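Local structure of fructokinase (Vibrio cholerae serotype O1, 5EYN) at residues A[19-24]-A[275-280]; A[50-55]-A[78-83]; A[136-141]-A[271-276]; A[157-162]-A[167-172]. The protein catalyses the ATP-dependent phosphorylation of fructose, as a sugar kinase of the PfkB family within the ribokinase clan. All blocks are in the same frame, centred on the assembly; numbering follows the deposited sequence.

Contact 1 of 4, residues A[19-24]-A[275-280]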
loop_
_atom_site.group_PDB
_atom_site.type_symbol
_atom_site.label_atom_id
_atom_site.label_comp_id
_atom_site.label_asym_id
_atom_site.label_seq_id
_atom_site.Cartn_x
_atom_site.Cartn_y
_atom_site.Cartn_z
ATOM N N SER A 19 -13.581 17.802 -28.588
ATOM C CA SER A 19 -14.540 17.082 -27.780
ATOM C C SER A 19 -13.895 16.670 -26.447
ATOM O O SER A 19 -12.713 16.333 -26.389
ATOM C CB SER A 19 -15.055 15.874 -28.553
ATOM O OG SER A 19 -15.612 16.297 -29.793
ATOM N N ARG A 20 -14.672 16.742 -25.378
ATOM C CA ARG A 20 -14.205 16.310 -24.067
ATOM C C ARG A 20 -14.065 14.802 -24.035
ATOM O O ARG A 20 -14.939 14.083 -24.519
ATOM C CB ARG A 20 -15.203 16.732 -22.994
ATOM C CG ARG A 20 -14.815 16.286 -21.603
ATOM C CD ARG A 20 -15.812 16.782 -20.567
ATOM N NE ARG A 20 -15.700 18.219 -20.347
ATOM C CZ ARG A 20 -16.580 19.136 -20.744
ATOM N NH1 ARG A 20 -17.681 18.797 -21.397
ATOM N NH2 ARG A 20 -16.357 20.416 -20.483
ATOM N N VAL A 21 -12.953 14.339 -23.476
ATOM C CA VAL A 21 -12.753 12.925 -23.189
ATOM C C VAL A 21 -12.841 12.726 -21.687
ATOM O O VAL A 21 -12.053 13.301 -20.931
ATOM C CB VAL A 21 -11.404 12.420 -23.702
ATOM C CG1 VAL A 21 -11.254 10.923 -23.445
ATOM C CG2 VAL A 21 -11.225 12.749 -25.182
ATOM N N TRP A 22 -13.804 11.907 -21.262
ATOM C CA TRP A 22 -13.963 11.508 -19.870
ATOM C C TRP A 22 -13.191 10.230 -19.632
ATOM O O TRP A 22 -13.278 9.293 -20.418
ATOM C CB TRP A 22 -15.440 11.233 -19.561
ATOM C CG TRP A 22 -16.316 12.442 -19.459
ATOM C CD1 TRP A 22 -17.185 12.903 -20.408
ATOM C CD2 TRP A 22 -16.429 13.341 -18.345
ATOM N NE1 TRP A 22 -17.825 14.015 -19.955
ATOM C CE2 TRP A 22 -17.381 14.314 -18.695
ATOM C CE3 TRP A 22 -15.810 13.424 -17.094
ATOM C CZ2 TRP A 22 -17.734 15.352 -17.838
ATOM C CZ3 TRP A 22 -16.160 14.452 -16.250
ATOM C CH2 TRP A 22 -17.111 15.398 -16.621
ATOM N N LEU A 23 -12.455 10.209 -18.531
ATOM C CA LEU A 23 -11.726 9.047 -18.060
ATOM C C LEU A 23 -12.299 8.678 -16.700
ATOM O O LEU A 23 -12.586 9.546 -15.888
ATOM C CB LEU A 23 -10.223 9.363 -17.934
ATOM C CG LEU A 23 -9.396 9.700 -19.182
ATOM C CD1 LEU A 23 -9.614 8.724 -20.295
ATOM C CD2 LEU A 23 -9.706 11.117 -19.667
ATOM N N THR A 24 -12.455 7.392 -16.452
ATOM C CA THR A 24 -12.898 6.943 -15.151
ATOM C C THR A 24 -12.161 5.680 -14.761
ATOM O O THR A 24 -11.730 4.919 -15.623
ATOM C CB THR A 24 -14.424 6.697 -15.132
ATOM O OG1 THR A 24 -14.847 6.327 -13.826
ATOM C CG2 THR A 24 -14.850 5.593 -16.100
ATOM N N ARG A 275 -6.396 12.471 -30.770
ATOM C CA ARG A 275 -6.637 12.743 -32.183
ATOM C C ARG A 275 -8.083 12.423 -32.618
ATOM O O ARG A 275 -8.675 13.162 -33.402
ATOM C CB ARG A 275 -5.602 12.027 -33.054
ATOM C CG ARG A 275 -4.195 12.610 -32.922
ATOM C CD ARG A 275 -4.098 14.036 -33.432
ATOM N NE ARG A 275 -3.941 14.085 -34.880
ATOM C CZ ARG A 275 -3.924 15.202 -35.596
ATOM N NH1 ARG A 275 -4.098 16.381 -35.014
ATOM N NH2 ARG A 275 -3.751 15.135 -36.903
ATOM N N LEU A 276 -8.677 11.357 -32.091
ATOM C CA LEU A 276 -10.068 11.080 -32.427
ATOM C C LEU A 276 -10.967 12.176 -31.867
ATOM O O LEU A 276 -11.931 12.582 -32.518
ATOM C CB LEU A 276 -10.517 9.705 -31.916
ATOM C CG LEU A 276 -9.750 8.490 -32.454
ATOM C CD1 LEU A 276 -10.413 7.221 -31.957
ATOM C CD2 LEU A 276 -9.639 8.487 -33.977
ATOM N N SER A 277 -10.622 12.695 -30.690
ATOM C CA SER A 277 -11.473 13.679 -30.017
ATOM C C SER A 277 -11.522 15.025 -30.752
ATOM O O SER A 277 -12.512 15.743 -30.665
ATOM C CB SER A 277 -11.026 13.887 -28.562
ATOM O OG SER A 277 -9.872 14.708 -28.453
ATOM N N VAL A 278 -10.467 15.363 -31.481
ATOM C CA VAL A 278 -10.422 16.653 -32.175
ATOM C C VAL A 278 -10.826 16.529 -33.645
ATOM O O VAL A 278 -10.878 17.531 -34.365
ATOM C CB VAL A 278 -9.022 17.313 -32.093
ATOM C CG1 VAL A 278 -8.620 17.565 -30.650
ATOM C CG2 VAL A 278 -7.975 16.471 -32.803
ATOM N N ALA A 279 -11.129 15.310 -34.082
ATOM C CA ALA A 279 -11.501 15.063 -35.471
ATOM C C ALA A 279 -12.939 15.455 -35.752
ATOM O O ALA A 279 -13.832 15.241 -34.933
ATOM C CB ALA A 279 -11.306 13.603 -35.818
ATOM N N GLN A 280 -13.156 16.006 -36.938
ATOM C CA GLN A 280 -14.501 16.257 -37.424
ATOM C C GLN A 280 -15.294 14.956 -37.508
ATOM O O GLN A 280 -16.463 14.899 -37.131
ATOM C CB GLN A 280 -14.436 16.907 -38.807
ATOM C CG GLN A 280 -15.742 16.868 -39.576
ATOM C CD GLN A 280 -16.849 17.629 -38.875
ATOM O OE1 GLN A 280 -17.231 17.294 -37.753
ATOM N NE2 GLN A 280 -17.361 18.663 -39.529
HETATM O O HOH W 1 -9.977 16.770 -26.494
HETATM O O HOH W 2 -14.457 16.120 -32.244
#
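Ser19 and Ser277 bring their backbones together, CA to CA 5.1 Å, where the chain leading into strand 21-24 runs past the last turn of helix 264-278, and the amide N of Ser19 donates to Ser277 O at 3.1 Å. The N-H points fairly straight at the oxygen (159°), but the donor sits well above the carbonyl plane. Two waters complete the join. One donates to both Ser19 O and Ser277 OG, each at 2.8 Å. The other donates to Ala279 O and accepts from Ser19 OG; its approach to Ser277 O is very short and doubtful as a bond. Helix 264-278 packs on one face of the central, mostly parallel sheet of the ribokinase-like fold, and this contact ties the end of that helix to the start of the first strand in the chain, which lies inside the sheet. Deeper in, Val21 turns toward the helix and its CG2 methyl presses on Ser277 CB at 3.6 Å; CG1, anti to the backbone N (chi1 -177°), goes instead to Ile54 of helix 46-56. The hydroxyl of Ser277 lies between its own N and carbonyl carbon (chi1 77°), a position from which OG also bonds back to Tyr274 O, one turn earlier in the helix. Strand 138-142 flanks Val21 through Trp138.

Contact 2 of 4, residues A[50-55]-A[78-83]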
loop_
_atom_site.group_PDB
_atom_site.type_symbol
_atom_site.label_atom_id
_atom_site.label_comp_id
_atom_site.label_asym_id
_atom_site.label_seq_id
_atom_site.Cartn_x
_atom_site.Cartn_y
_atom_site.Cartn_z
ATOM N N VAL A 50 -4.065 8.054 -19.100
ATOM C CA VAL A 50 -4.673 8.478 -20.351
ATOM C C VAL A 50 -5.123 9.941 -20.285
ATOM O O VAL A 50 -4.925 10.722 -21.234
ATOM C CB VAL A 50 -5.847 7.562 -20.740
ATOM C CG1 VAL A 50 -6.500 8.067 -22.005
ATOM C CG2 VAL A 50 -5.359 6.125 -20.950
ATOM N N ALA A 51 -5.738 10.307 -19.167
ATOM C CA ALA A 51 -6.210 11.673 -18.986
ATOM C C ALA A 51 -5.052 12.648 -19.134
ATOM O O ALA A 51 -5.164 13.663 -19.813
ATOM C CB ALA A 51 -6.867 11.846 -17.627
ATOM N N VAL A 52 -3.937 12.354 -18.477
ATOM C CA VAL A 52 -2.800 13.243 -18.501
ATOM C C VAL A 52 -2.192 13.249 -19.904
ATOM O O VAL A 52 -1.765 14.297 -20.376
ATOM C CB VAL A 52 -1.788 12.841 -17.428
ATOM C CG1 VAL A 52 -0.482 13.599 -17.575
ATOM C CG2 VAL A 52 -2.371 13.104 -16.042
ATOM N N ALA A 53 -2.151 12.100 -20.577
ATOM C CA ALA A 53 -1.594 12.052 -21.920
ATOM C C ALA A 53 -2.363 12.985 -22.830
ATOM O O ALA A 53 -1.773 13.712 -23.628
ATOM C CB ALA A 53 -1.642 10.667 -22.475
ATOM N N ILE A 54 -3.690 12.938 -22.741
ATOM C CA ILE A 54 -4.531 13.796 -23.563
ATOM C C ILE A 54 -4.283 15.272 -23.242
ATOM O O ILE A 54 -4.117 16.098 -24.139
ATOM C CB ILE A 54 -6.009 13.423 -23.376
ATOM C CG1 ILE A 54 -6.265 12.054 -24.004
ATOM C CG2 ILE A 54 -6.892 14.468 -24.004
ATOM C CD1 ILE A 54 -7.602 11.435 -23.623
ATOM N N ALA A 55 -4.259 15.603 -21.959
ATOM C CA ALA A 55 -4.033 16.974 -21.528
ATOM C C ALA A 55 -2.674 17.510 -21.992
ATOM O O ALA A 55 -2.564 18.653 -22.431
ATOM C CB ALA A 55 -4.176 17.084 -20.020
ATOM N N GLN A 78 -3.689 16.332 -6.836
ATOM C CA GLN A 78 -2.724 17.386 -7.157
ATOM C C GLN A 78 -2.130 17.170 -8.545
ATOM O O GLN A 78 -1.932 18.114 -9.313
ATOM C CB GLN A 78 -1.588 17.416 -6.123
ATOM C CG GLN A 78 -0.630 18.590 -6.304
ATOM C CD GLN A 78 -1.344 19.912 -6.154
ATOM O OE1 GLN A 78 -1.955 20.182 -5.120
ATOM N NE2 GLN A 78 -1.291 20.737 -7.189
ATOM N N THR A 79 -1.826 15.918 -8.857
ATOM C CA THR A 79 -1.236 15.584 -10.137
ATOM C C THR A 79 -2.195 15.940 -11.272
ATOM O O THR A 79 -1.815 16.597 -12.242
ATOM C CB THR A 79 -0.860 14.085 -10.215
ATOM O OG1 THR A 79 0.155 13.775 -9.248
ATOM C CG2 THR A 79 -0.365 13.706 -11.604
ATOM N N LEU A 80 -3.449 15.508 -11.168
ATOM C CA LEU A 80 -4.415 15.831 -12.211
ATOM C C LEU A 80 -4.595 17.349 -12.345
ATOM O O LEU A 80 -4.696 17.875 -13.457
ATOM C CB LEU A 80 -5.756 15.148 -11.949
ATOM C CG LEU A 80 -5.696 13.626 -12.029
ATOM C CD1 LEU A 80 -7.083 13.086 -11.818
ATOM C CD2 LEU A 80 -5.131 13.112 -13.332
ATOM N N THR A 81 -4.632 18.045 -11.215
ATOM C CA THR A 81 -4.735 19.503 -11.215
ATOM C C THR A 81 -3.555 20.118 -11.954
ATOM O O THR A 81 -3.728 20.953 -12.859
ATOM C CB THR A 81 -4.757 20.048 -9.777
ATOM O OG1 THR A 81 -5.970 19.633 -9.130
ATOM C CG2 THR A 81 -4.675 21.565 -9.764
ATOM N N ASP A 82 -2.350 19.706 -11.572
ATOM C CA ASP A 82 -1.136 20.222 -12.189
ATOM C C ASP A 82 -1.174 20.007 -13.693
ATOM O O ASP A 82 -0.714 20.854 -14.453
ATOM C CB ASP A 82 0.106 19.514 -11.641
ATOM C CG ASP A 82 0.455 19.913 -10.221
ATOM O OD1 ASP A 82 1.343 19.252 -9.647
ATOM O OD2 ASP A 82 -0.153 20.858 -9.679
ATOM N N GLU A 83 -1.708 18.858 -14.108
ATOM C CA GLU A 83 -1.698 18.444 -15.506
ATOM C C GLU A 83 -2.868 19.006 -16.312
ATOM O O GLU A 83 -2.998 18.696 -17.489
ATOM C CB GLU A 83 -1.668 16.916 -15.610
ATOM C CG GLU A 83 -0.418 16.281 -15.016
ATOM C CD GLU A 83 0.837 16.536 -15.830
ATOM O OE1 GLU A 83 1.944 16.265 -15.305
ATOM O OE2 GLU A 83 0.730 16.999 -16.990
#
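Val52 and Glu83 carry most of this contact, and they do it with carbon. Both methyls of Val52 press on the start of the glutamate side chain from one side: CG1 lies 3.7 Å from Glu83 CG, while CG2 comes within 3.9 Å of the same atom, and CB is touched from both branches as well. The second methyl has another neighbour, since Val52 CG2 also meets Leu80 CD2 at 3.9 Å, the side chains crossing at a slant. Leu80 reaches Val52 with CD2 alone.

The polar part belongs to Glu83. Its chain folds at the second torsion (chi2 -71°), which lays the carboxylate back over Val52, with OE2 3.7 Å from CG1 of that valine; this is van der Waals contact, and the charge is answered elsewhere, by a salt bridge from OE1 to Arg56 just past the first segment. Ala55 CB lies 3.2 Å from Glu83 O, a close approach of a methyl to a carbonyl oxygen at the point where helix 71-82 has just ended.

Helix 46-56 is thus held between several elements. Val50 and Ile54 face helix 264-278, Ala51 meets Leu23 of strand 21-24, and Val52 also touches Met309 and Leu312 in a loop. On the far partner, Leu80 leans on Cys87 and Leu90 of strand 86-93, the outermost parallel strand of the main sheet.

Contact 3 of 4, residues A[136-141]-A[271-276]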
loop_
_atom_site.group_PDB
_atom_site.type_symbol
_atom_site.label_atom_id
_atom_site.label_comp_id
_atom_site.label_asym_id
_atom_site.label_seq_id
_atom_site.Cartn_x
_atom_site.Cartn_y
_atom_site.Cartn_z
ATOM N N GLY A 136 -21.309 13.463 -28.497
ATOM C CA GLY A 136 -20.009 13.672 -29.105
ATOM C C GLY A 136 -18.832 13.557 -28.149
ATOM O O GLY A 136 -17.685 13.563 -28.577
ATOM N N GLU A 137 -19.093 13.450 -26.856
ATOM C CA GLU A 137 -18.020 13.225 -25.906
ATOM C C GLU A 137 -17.534 11.788 -25.988
ATOM O O GLU A 137 -18.208 10.912 -26.532
ATOM C CB GLU A 137 -18.475 13.562 -24.486
ATOM C CG GLU A 137 -18.711 15.053 -24.271
ATOM C CD GLU A 137 -19.127 15.389 -22.848
ATOM O OE1 GLU A 137 -19.639 14.501 -22.140
ATOM O OE2 GLU A 137 -18.957 16.552 -22.441
ATOM N N TRP A 138 -16.358 11.563 -25.416
ATOM C CA TRP A 138 -15.770 10.233 -25.305
ATOM C C TRP A 138 -15.732 9.815 -23.845
ATOM O O TRP A 138 -15.594 10.648 -22.952
ATOM C CB TRP A 138 -14.336 10.214 -25.872
ATOM C CG TRP A 138 -14.301 10.186 -27.346
ATOM C CD1 TRP A 138 -14.411 11.242 -28.195
ATOM C CD2 TRP A 138 -14.169 9.023 -28.159
ATOM N NE1 TRP A 138 -14.357 10.803 -29.497
ATOM C CE2 TRP A 138 -14.204 9.441 -29.500
ATOM C CE3 TRP A 138 -14.029 7.660 -27.884
ATOM C CZ2 TRP A 138 -14.119 8.552 -30.558
ATOM C CZ3 TRP A 138 -13.944 6.774 -28.938
ATOM C CH2 TRP A 138 -13.997 7.224 -30.260
ATOM N N LEU A 139 -15.851 8.511 -23.627
ATOM C CA LEU A 139 -15.621 7.904 -22.324
ATOM C C LEU A 139 -14.638 6.763 -22.518
ATOM O O LEU A 139 -14.875 5.885 -23.345
ATOM C CB LEU A 139 -16.929 7.356 -21.749
ATOM C CG LEU A 139 -16.811 6.557 -20.449
ATOM C CD1 LEU A 139 -16.388 7.443 -19.311
ATOM C CD2 LEU A 139 -18.148 5.893 -20.142
ATOM N N HIS A 140 -13.536 6.776 -21.765
ATOM C CA HIS A 140 -12.576 5.682 -21.796
ATOM C C HIS A 140 -12.525 4.953 -20.461
ATOM O O HIS A 140 -12.488 5.582 -19.399
ATOM C CB HIS A 140 -11.186 6.207 -22.131
ATOM C CG HIS A 140 -10.137 5.151 -22.165
ATOM N ND1 HIS A 140 -10.064 4.214 -23.173
ATOM C CD2 HIS A 140 -9.150 4.842 -21.287
ATOM C CE1 HIS A 140 -9.061 3.387 -22.929
ATOM N NE2 HIS A 140 -8.479 3.754 -21.798
ATOM N N VAL A 141 -12.527 3.624 -20.558
ATOM C CA VAL A 141 -12.617 2.704 -19.430
ATOM C C VAL A 141 -11.590 1.588 -19.580
ATOM O O VAL A 141 -11.306 1.166 -20.699
ATOM C CB VAL A 141 -14.070 2.063 -19.379
ATOM C CG1 VAL A 141 -14.212 1.027 -18.273
ATOM C CG2 VAL A 141 -15.132 3.145 -19.259
ATOM N N GLY A 271 -2.729 9.292 -27.077
ATOM C CA GLY A 271 -2.523 9.887 -28.386
ATOM C C GLY A 271 -3.656 9.576 -29.347
ATOM O O GLY A 271 -4.129 10.453 -30.084
ATOM N N LEU A 272 -4.091 8.320 -29.341
ATOM C CA LEU A 272 -5.198 7.880 -30.172
ATOM C C LEU A 272 -6.436 8.707 -29.892
ATOM O O LEU A 272 -7.034 9.298 -30.803
ATOM C CB LEU A 272 -5.494 6.417 -29.885
ATOM C CG LEU A 272 -6.658 5.802 -30.656
ATOM C CD1 LEU A 272 -6.354 5.733 -32.132
ATOM C CD2 LEU A 272 -6.960 4.418 -30.121
ATOM N N LEU A 273 -6.846 8.747 -28.630
ATOM C CA LEU A 273 -8.098 9.414 -28.275
ATOM C C LEU A 273 -7.995 10.919 -28.400
ATOM O O LEU A 273 -8.960 11.563 -28.763
ATOM C CB LEU A 273 -8.584 9.051 -26.862
ATOM C CG LEU A 273 -8.897 7.584 -26.628
ATOM C CD1 LEU A 273 -9.413 7.376 -25.209
ATOM C CD2 LEU A 273 -9.926 7.073 -27.634
ATOM N N TYR A 274 -6.821 11.490 -28.134
ATOM C CA TYR A 274 -6.654 12.914 -28.378
ATOM C C TYR A 274 -7.009 13.203 -29.842
ATOM O O TYR A 274 -7.816 14.087 -30.133
ATOM C CB TYR A 274 -5.234 13.400 -28.075
ATOM C CG TYR A 274 -5.035 14.797 -28.619
ATOM C CD1 TYR A 274 -5.703 15.877 -28.050
ATOM C CD2 TYR A 274 -4.267 15.025 -29.747
ATOM C CE1 TYR A 274 -5.578 17.157 -28.570
ATOM C CE2 TYR A 274 -4.138 16.294 -30.262
ATOM C CZ TYR A 274 -4.803 17.350 -29.669
ATOM O OH TYR A 274 -4.685 18.626 -30.170
ATOM N N ARG A 275 -6.396 12.471 -30.770
ATOM C CA ARG A 275 -6.637 12.743 -32.183
ATOM C C ARG A 275 -8.083 12.423 -32.618
ATOM O O ARG A 275 -8.675 13.162 -33.402
ATOM C CB ARG A 275 -5.602 12.027 -33.054
ATOM C CG ARG A 275 -4.195 12.610 -32.922
ATOM C CD ARG A 275 -4.098 14.036 -33.432
ATOM N NE ARG A 275 -3.941 14.085 -34.880
ATOM C CZ ARG A 275 -3.924 15.202 -35.596
ATOM N NH1 ARG A 275 -4.098 16.381 -35.014
ATOM N NH2 ARG A 275 -3.751 15.135 -36.903
ATOM N N LEU A 276 -8.677 11.357 -32.091
ATOM C CA LEU A 276 -10.068 11.080 -32.427
ATOM C C LEU A 276 -10.967 12.176 -31.867
ATOM O O LEU A 276 -11.931 12.582 -32.518
ATOM C CB LEU A 276 -10.517 9.705 -31.916
ATOM C CG LEU A 276 -9.750 8.490 -32.454
ATOM C CD1 LEU A 276 -10.413 7.221 -31.957
ATOM C CD2 LEU A 276 -9.639 8.487 -33.977
HETATM O O HOH W 3 -14.692 12.577 -31.856
#
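Leu273 spreads its two methyls over two successive inward-facing residues of strand 138-142. CD1 packs against His140 CB at 3.7 Å and lies 3.8 Å from His140 ND1, at an oblique angle to the imidazole; CD2 comes to Trp138 CE3 at 4.2 Å. One turn on, Leu276 joins it on the indole: its CD1 is 4.0 Å from Trp138 CH2 and its CB meets CZ2. Both leucines come obliquely from the helix side of the ring plane, Leu273 near CE3 and Leu276 near CH2 and CZ2.

The polar end of the indole is served by a water that lies at the ring edge, in its plane. It accepts from Trp138 NE1 at 3.0 Å and donates to Leu276 O at 2.8 Å, bridging strand and helix. The indole is further boxed in by Trp282, edge-to-face, and by Tyr168.

What positions the histidine comes from the next strand. With CG anti to the backbone N (chi1 179°), the ring is carried obliquely off the sheet, and ND1 hydrogen-bonds Ser170 OG, which probably holds the ring's rotation. Farther out, Glu137 pairs with Arg20, and Leu272 and Leu276 lean on Ala291 of helix 285-302.

Strand and helix run nearly antiparallel (169°), their axes 10.7 Å apart at closest, as a helix covering a sheet of the alpha/beta ribokinase-like fold does. The same helix carries Asp266, which binds fructose, about 6 Å in side-chain distance from His140.

Contact 4 of 4, residues A[157-162]-A[167-172]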
loop_
_atom_site.group_PDB
_atom_site.type_symbol
_atom_site.label_atom_id
_atom_site.label_comp_id
_atom_site.label_asym_id
_atom_site.label_seq_id
_atom_site.Cartn_x
_atom_site.Cartn_y
_atom_site.Cartn_z
ATOM N N ALA A 157 -23.133 1.302 -16.096
ATOM C CA ALA A 157 -24.184 2.312 -16.209
ATOM C C ALA A 157 -23.635 3.552 -16.895
ATOM O O ALA A 157 -24.300 4.133 -17.740
ATOM C CB ALA A 157 -24.761 2.657 -14.843
ATOM N N ALA A 158 -22.418 3.956 -16.541
ATOM C CA ALA A 158 -21.806 5.115 -17.178
ATOM C C ALA A 158 -21.668 4.883 -18.675
ATOM O O ALA A 158 -21.966 5.757 -19.471
ATOM C CB ALA A 158 -20.459 5.419 -16.565
ATOM N N ILE A 159 -21.227 3.694 -19.061
ATOM C CA ILE A 159 -21.121 3.349 -20.469
ATOM C C ILE A 159 -22.487 3.442 -21.160
ATOM O O ILE A 159 -22.599 4.053 -22.225
ATOM C CB ILE A 159 -20.523 1.949 -20.641
ATOM C CG1 ILE A 159 -19.043 1.950 -20.216
ATOM C CG2 ILE A 159 -20.652 1.485 -22.055
ATOM C CD1 ILE A 159 -18.478 0.562 -20.063
ATOM N N ALA A 160 -23.518 2.861 -20.550
ATOM C CA ALA A 160 -24.859 2.910 -21.127
ATOM C C ALA A 160 -25.331 4.355 -21.281
ATOM O O ALA A 160 -25.982 4.700 -22.271
ATOM C CB ALA A 160 -25.848 2.106 -20.286
ATOM N N GLN A 161 -24.988 5.210 -20.317
ATOM C CA GLN A 161 -25.420 6.614 -20.361
ATOM C C GLN A 161 -24.682 7.389 -21.445
ATOM O O GLN A 161 -25.267 8.226 -22.140
ATOM C CB GLN A 161 -25.245 7.276 -18.993
ATOM C CG GLN A 161 -26.200 6.753 -17.940
ATOM C CD GLN A 161 -25.812 7.173 -16.541
ATOM O OE1 GLN A 161 -25.165 8.194 -16.338
ATOM N NE2 GLN A 161 -26.195 6.376 -15.568
ATOM N N MET A 162 -23.394 7.115 -21.611
ATOM C CA MET A 162 -22.656 7.787 -22.666
ATOM C C MET A 162 -23.190 7.374 -24.040
ATOM O O MET A 162 -23.359 8.218 -24.918
ATOM C CB MET A 162 -21.157 7.486 -22.566
ATOM C CG MET A 162 -20.349 8.241 -23.607
ATOM S SD MET A 162 -20.542 10.028 -23.526
ATOM C CE MET A 162 -19.281 10.444 -22.315
ATOM N N GLY A 167 -22.602 9.845 -27.204
ATOM C CA GLY A 167 -21.164 9.882 -27.061
ATOM C C GLY A 167 -20.544 8.592 -27.559
ATOM O O GLY A 167 -21.225 7.719 -28.101
ATOM N N TYR A 168 -19.241 8.468 -27.357
ATOM C CA TYR A 168 -18.479 7.343 -27.867
ATOM C C TYR A 168 -17.729 6.705 -26.719
ATOM O O TYR A 168 -17.333 7.381 -25.768
ATOM C CB TYR A 168 -17.488 7.811 -28.929
ATOM C CG TYR A 168 -18.146 8.561 -30.049
ATOM C CD1 TYR A 168 -18.993 7.911 -30.922
ATOM C CD2 TYR A 168 -17.915 9.909 -30.240
ATOM C CE1 TYR A 168 -19.615 8.582 -31.955
ATOM C CE2 TYR A 168 -18.542 10.597 -31.259
ATOM C CZ TYR A 168 -19.389 9.923 -32.121
ATOM O OH TYR A 168 -20.011 10.601 -33.154
ATOM N N VAL A 169 -17.519 5.401 -26.825
ATOM C CA VAL A 169 -16.922 4.625 -25.755
ATOM C C VAL A 169 -15.663 3.927 -26.227
ATOM O O VAL A 169 -15.662 3.217 -27.228
ATOM C CB VAL A 169 -17.920 3.569 -25.232
ATOM C CG1 VAL A 169 -17.259 2.704 -24.170
ATOM C CG2 VAL A 169 -19.164 4.246 -24.698
ATOM N N SER A 170 -14.587 4.162 -25.486
ATOM C CA SER A 170 -13.312 3.510 -25.699
ATOM C C SER A 170 -13.042 2.576 -24.523
ATOM O O SER A 170 -13.280 2.934 -23.376
ATOM C CB SER A 170 -12.230 4.588 -25.794
ATOM O OG SER A 170 -10.908 4.076 -25.803
ATOM N N PHE A 171 -12.534 1.388 -24.814
ATOM C CA PHE A 171 -12.237 0.399 -23.794
ATOM C C PHE A 171 -10.875 -0.220 -24.060
ATOM O O PHE A 171 -10.572 -0.618 -25.188
ATOM C CB PHE A 171 -13.342 -0.672 -23.800
ATOM C CG PHE A 171 -13.192 -1.740 -22.744
ATOM C CD1 PHE A 171 -13.066 -1.408 -21.414
ATOM C CD2 PHE A 171 -13.199 -3.081 -23.088
ATOM C CE1 PHE A 171 -12.926 -2.376 -20.453
ATOM C CE2 PHE A 171 -13.086 -4.050 -22.127
ATOM C CZ PHE A 171 -12.929 -3.695 -20.812
ATOM N N ASP A 172 -10.047 -0.254 -23.022
ATOM C CA ASP A 172 -8.750 -0.922 -23.061
ATOM C C ASP A 172 -8.774 -1.893 -21.894
ATOM O O ASP A 172 -8.680 -1.475 -20.751
ATOM C CB ASP A 172 -7.625 0.104 -22.887
ATOM C CG ASP A 172 -6.251 -0.507 -22.772
ATOM O OD1 ASP A 172 -6.125 -1.739 -22.747
ATOM O OD2 ASP A 172 -5.299 0.289 -22.676
#
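Gly167 opens the strand side by donating its N-H to Met162 O, the two atoms 2.9 Å apart and the N-H angle 150°; the donor is tilted somewhat from the carbonyl plane. Its CA lies against the thioether of the same residue, 3.6 Å from Met162 SD. The methionine gets there by a doubly bent path: CG stands anti to the backbone N (chi1 -177°), and the chain then bends at both remaining torsions, curling the sulfur directly onto the glycine CA.

Tyr168 turns its side chain away from the helix, to Trp138 and Trp282 on the other face of the sheet, and offers only its backbone here, Met162 CG resting 3.8 Å from Tyr168 O. Helix 151-165 and strand 168-172 are the last two elements of a beta-alpha-beta unit that starts with strand 138-142, the crossover repeated through this kind of alpha/beta sheet; helix and strand run at 143° with axes 8.4 Å apart.

Val169 turns its side chain toward the helix. Its CG2 meets Ile159 CG2 at 4.1 Å, with CG1 at a similar distance from that methyl, and the two side chains cross nearly perpendicular; Met162 CG, one turn further along the helix, also approaches Val169 CG2 (4.3 Å). Ile159 and Met162 also share Leu139 of the neighbouring strand. Beyond, Ser170 faces the opposite side, toward His140 and Leu273, while Phe171 packs on Val190, Ala193 and Val194 of helix 186-194.

In the fold
Contacts 1 and 3 share helix 264-278, their centres 4 Å apart, and lean on adjacent strands, 21-24 and 138-142, joined by the Trp22 N to Trp138 O bond of 2.8 Å. Contact 4 packs the opposite face of the same sheet; Leu139 O, 2.8 Å from Ser170 N, links it to contact 3. Contact 2 lies beside this core: Leu23 CD2 touches Ala51 CB at 3.6 Å, while Val50 nears His140. Contacts 2 and 4 stay 20 Å apart, centre to centre. Toward the active site, His140 has its side chain about 9 Å from fructose and from calcium, and Val52 about 11 Å from fructose.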